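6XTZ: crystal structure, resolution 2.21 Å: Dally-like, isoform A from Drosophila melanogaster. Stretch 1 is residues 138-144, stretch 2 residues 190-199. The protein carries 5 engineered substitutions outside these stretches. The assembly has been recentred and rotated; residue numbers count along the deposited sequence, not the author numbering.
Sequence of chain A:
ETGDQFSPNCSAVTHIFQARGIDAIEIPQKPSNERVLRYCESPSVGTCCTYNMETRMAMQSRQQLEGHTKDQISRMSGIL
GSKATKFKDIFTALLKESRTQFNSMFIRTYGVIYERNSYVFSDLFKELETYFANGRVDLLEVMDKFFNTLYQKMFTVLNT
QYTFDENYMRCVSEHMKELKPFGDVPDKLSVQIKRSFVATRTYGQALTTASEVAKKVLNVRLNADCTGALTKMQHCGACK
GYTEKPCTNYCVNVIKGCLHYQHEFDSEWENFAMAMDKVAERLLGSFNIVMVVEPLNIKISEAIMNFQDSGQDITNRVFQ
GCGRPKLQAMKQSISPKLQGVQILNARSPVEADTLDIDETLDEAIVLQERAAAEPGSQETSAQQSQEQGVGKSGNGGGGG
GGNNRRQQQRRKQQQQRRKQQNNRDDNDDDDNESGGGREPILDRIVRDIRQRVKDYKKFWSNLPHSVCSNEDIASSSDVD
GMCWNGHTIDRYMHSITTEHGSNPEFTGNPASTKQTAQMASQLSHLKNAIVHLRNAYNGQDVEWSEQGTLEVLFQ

Stretch 1 (138-144) DLLEVMD
Stretch 2 190-199: SVQIKRSFVA

Both stretches are helical, and they pack side by side in a largely antiparallel sense: residues 139-144 run at 145° to residues 190-199, with a closest axial approach of 9.5 Å. Phi and psi stay near -65° and -42° throughout, except at Asp138 (-85°/101°), which precedes the first helix as its N-cap. Asp138 OD1 (chi1 t) accepts a weak bond of 3.4 Å from Glu141 N, while the regular i to i+4 ladder opens with Val142 N to Asp138 O at 2.9 Å. The register is set by two CA-CA pairs of 5.8 Å, Leu139 with Lys194 and Met143 with Ser190, one helical turn apart on each side.

Apolar packing dominates the 422 Å² of buried surface, and no direct hydrogen bond crosses the interface. Leu139, in the m,t rotamer, points toward the second helix and brings CD1 to 3.7 Å from Phe197 CB and 3.8 Å from Val198 CG2. Phe197 (chi1 -89°, chi2 83°) contributes its CB here, whereas its ring leads away. Met143 folds through m,m,m, so that its CE lies 3.9 Å from Ile193 CD1 (Ile193 is m,t). Leu140, also m,t, starts sideways, yet its CD2 reaches 3.7 Å from Lys194 CB and 3.8 Å from Ser190 O.

The polar residues fit this surface through their aliphatic parts or small size. Lys194 (chi1 t, chi2 -101°, then t,t) lays its CG 3.8 Å from Leu139 CB, and its end leads away, with NZ hydrogen-bonded elsewhere in the structure. Ser190 (chi1 m) is compact enough for close backbone approach, its OG 3.5 Å from Met143 CB. A water supplies the polar link, donating to Asp144 OD1 at 2.7 Å and to Ser190 OG at 3.0 Å; Asp144 has chi1 m.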

# COMPACT_ATOMS: atom_id res chain seq x y z
N ASP A 138 -21.88 -6.19 -9.26
CA ASP A 138 -22.26 -7.06 -8.16
C ASP A 138 -22.01 -8.50 -8.62
O ASP A 138 -22.81 -9.07 -9.37
CB ASP A 138 -23.72 -6.84 -7.77
CG ASP A 138 -24.09 -7.51 -6.46
OD1 ASP A 138 -23.43 -8.49 -6.06
OD2 ASP A 138 -25.07 -7.06 -5.82
N LEU A 139 -20.90 -9.08 -8.17
CA LEU A 139 -20.46 -10.37 -8.70
C LEU A 139 -21.46 -11.47 -8.37
O LEU A 139 -21.84 -12.26 -9.25
CB LEU A 139 -19.07 -10.71 -8.17
CG LEU A 139 -17.93 -9.86 -8.72
CD1 LEU A 139 -16.62 -10.19 -8.01
CD2 LEU A 139 -17.80 -10.05 -10.22
N LEU A 140 -21.88 -11.56 -7.11
CA LEU A 140 -22.83 -12.60 -6.72
C LEU A 140 -24.15 -12.47 -7.48
O LEU A 140 -24.76 -13.47 -7.86
CB LEU A 140 -23.07 -12.57 -5.21
CG LEU A 140 -21.90 -13.02 -4.34
CD1 LEU A 140 -22.33 -13.09 -2.88
CD2 LEU A 140 -21.36 -14.36 -4.81
N GLU A 141 -24.59 -11.23 -7.71
CA GLU A 141 -25.81 -11.01 -8.48
C GLU A 141 -25.64 -11.49 -9.92
O GLU A 141 -26.53 -12.15 -10.47
CB GLU A 141 -26.19 -9.53 -8.44
CG GLU A 141 -27.36 -9.16 -9.34
CD GLU A 141 -27.63 -7.67 -9.34
OE1 GLU A 141 -27.41 -7.02 -8.30
OE2 GLU A 141 -28.05 -7.14 -10.39
N VAL A 142 -24.50 -11.18 -10.54
CA VAL A 142 -24.26 -11.62 -11.91
C VAL A 142 -24.11 -13.14 -11.97
O VAL A 142 -24.58 -13.79 -12.91
CB VAL A 142 -23.04 -10.89 -12.49
CG1 VAL A 142 -22.72 -11.42 -13.88
CG2 VAL A 142 -23.28 -9.39 -12.54
N MET A 143 -23.45 -13.72 -10.96
CA MET A 143 -23.29 -15.18 -10.94
C MET A 143 -24.63 -15.88 -10.78
O MET A 143 -24.88 -16.91 -11.43
CB MET A 143 -22.34 -15.58 -9.82
CG MET A 143 -20.89 -15.16 -10.02
SD MET A 143 -20.14 -15.89 -11.49
CE MET A 143 -20.39 -17.64 -11.17
N ASP A 144 -25.51 -15.35 -9.93
CA ASP A 144 -26.81 -15.98 -9.73
C ASP A 144 -27.67 -15.90 -10.98
O ASP A 144 -28.36 -16.87 -11.33
CB ASP A 144 -27.53 -15.33 -8.54
CG ASP A 144 -26.84 -15.61 -7.22
OD1 ASP A 144 -26.11 -16.62 -7.13
OD2 ASP A 144 -27.04 -14.83 -6.27
N SER A 190 -19.82 -19.91 -7.37
CA SER A 190 -20.07 -18.47 -7.43
C SER A 190 -19.34 -17.73 -6.33
O SER A 190 -18.81 -16.63 -6.55
CB SER A 190 -21.57 -18.19 -7.36
OG SER A 190 -22.25 -18.76 -8.46
N VAL A 191 -19.29 -18.30 -5.12
CA VAL A 191 -18.62 -17.64 -4.01
C VAL A 191 -17.11 -17.66 -4.22
O VAL A 191 -16.43 -16.65 -3.99
CB VAL A 191 -19.02 -18.29 -2.68
CG1 VAL A 191 -18.26 -17.64 -1.53
CG2 VAL A 191 -20.51 -18.17 -2.46
N GLN A 192 -16.56 -18.80 -4.65
CA GLN A 192 -15.12 -18.89 -4.87
C GLN A 192 -14.66 -17.97 -5.99
O GLN A 192 -13.55 -17.43 -5.93
CB GLN A 192 -14.72 -20.34 -5.15
CG GLN A 192 -14.91 -21.26 -3.96
CD GLN A 192 -14.61 -22.71 -4.29
OE1 GLN A 192 -14.10 -23.03 -5.36
NE2 GLN A 192 -14.95 -23.61 -3.36
N ILE A 193 -15.49 -17.77 -7.01
CA ILE A 193 -15.15 -16.82 -8.07
C ILE A 193 -15.24 -15.39 -7.54
O ILE A 193 -14.36 -14.56 -7.79
CB ILE A 193 -16.07 -17.02 -9.29
CG1 ILE A 193 -15.73 -18.34 -9.99
CG2 ILE A 193 -15.94 -15.85 -10.26
CD1 ILE A 193 -16.61 -18.62 -11.19
N LYS A 194 -16.30 -15.08 -6.79
CA LYS A 194 -16.47 -13.73 -6.25
C LYS A 194 -15.33 -13.37 -5.31
O LYS A 194 -14.74 -12.29 -5.42
CB LYS A 194 -17.82 -13.62 -5.54
CG LYS A 194 -18.08 -12.27 -4.88
CD LYS A 194 -17.85 -12.34 -3.38
CE LYS A 194 -18.27 -11.05 -2.70
NZ LYS A 194 -17.98 -11.09 -1.23
N ARG A 195 -15.00 -14.27 -4.38
CA ARG A 195 -13.88 -14.02 -3.47
C ARG A 195 -12.59 -13.78 -4.24
O ARG A 195 -11.79 -12.90 -3.89
CB ARG A 195 -13.70 -15.19 -2.51
CG ARG A 195 -14.81 -15.36 -1.49
CD ARG A 195 -14.63 -16.70 -0.79
NE ARG A 195 -15.49 -16.86 0.38
CZ ARG A 195 -15.51 -17.95 1.14
NH1 ARG A 195 -14.72 -18.97 0.85
NH2 ARG A 195 -16.32 -18.02 2.19
N SER A 196 -12.36 -14.57 -5.30
CA SER A 196 -11.11 -14.47 -6.05
C SER A 196 -11.00 -13.12 -6.76
O SER A 196 -9.95 -12.48 -6.72
CB SER A 196 -11.01 -15.62 -7.05
OG SER A 196 -9.73 -15.64 -7.66
N PHE A 197 -12.08 -12.68 -7.40
CA PHE A 197 -12.03 -11.44 -8.16
C PHE A 197 -11.97 -10.22 -7.24
O PHE A 197 -11.31 -9.23 -7.56
CB PHE A 197 -13.23 -11.34 -9.10
CG PHE A 197 -12.99 -11.96 -10.44
CD1 PHE A 197 -13.14 -13.33 -10.63
CD2 PHE A 197 -12.60 -11.18 -11.52
CE1 PHE A 197 -12.91 -13.90 -11.87
CE2 PHE A 197 -12.37 -11.74 -12.76
CZ PHE A 197 -12.53 -13.10 -12.93
N VAL A 198 -12.65 -10.28 -6.09
CA VAL A 198 -12.58 -9.17 -5.14
C VAL A 198 -11.18 -9.07 -4.56
O VAL A 198 -10.60 -7.98 -4.47
CB VAL A 198 -13.64 -9.33 -4.04
CG1 VAL A 198 -13.46 -8.27 -2.97
CG2 VAL A 198 -15.04 -9.25 -4.63
N ALA A 199 -10.60 -10.20 -4.16
CA ALA A 199 -9.25 -10.18 -3.60
C ALA A 199 -8.22 -9.76 -4.64
O ALA A 199 -7.26 -9.05 -4.32
CB ALA A 199 -8.90 -11.55 -3.02
O HOH W 1 -25.18 -19.10 -7.75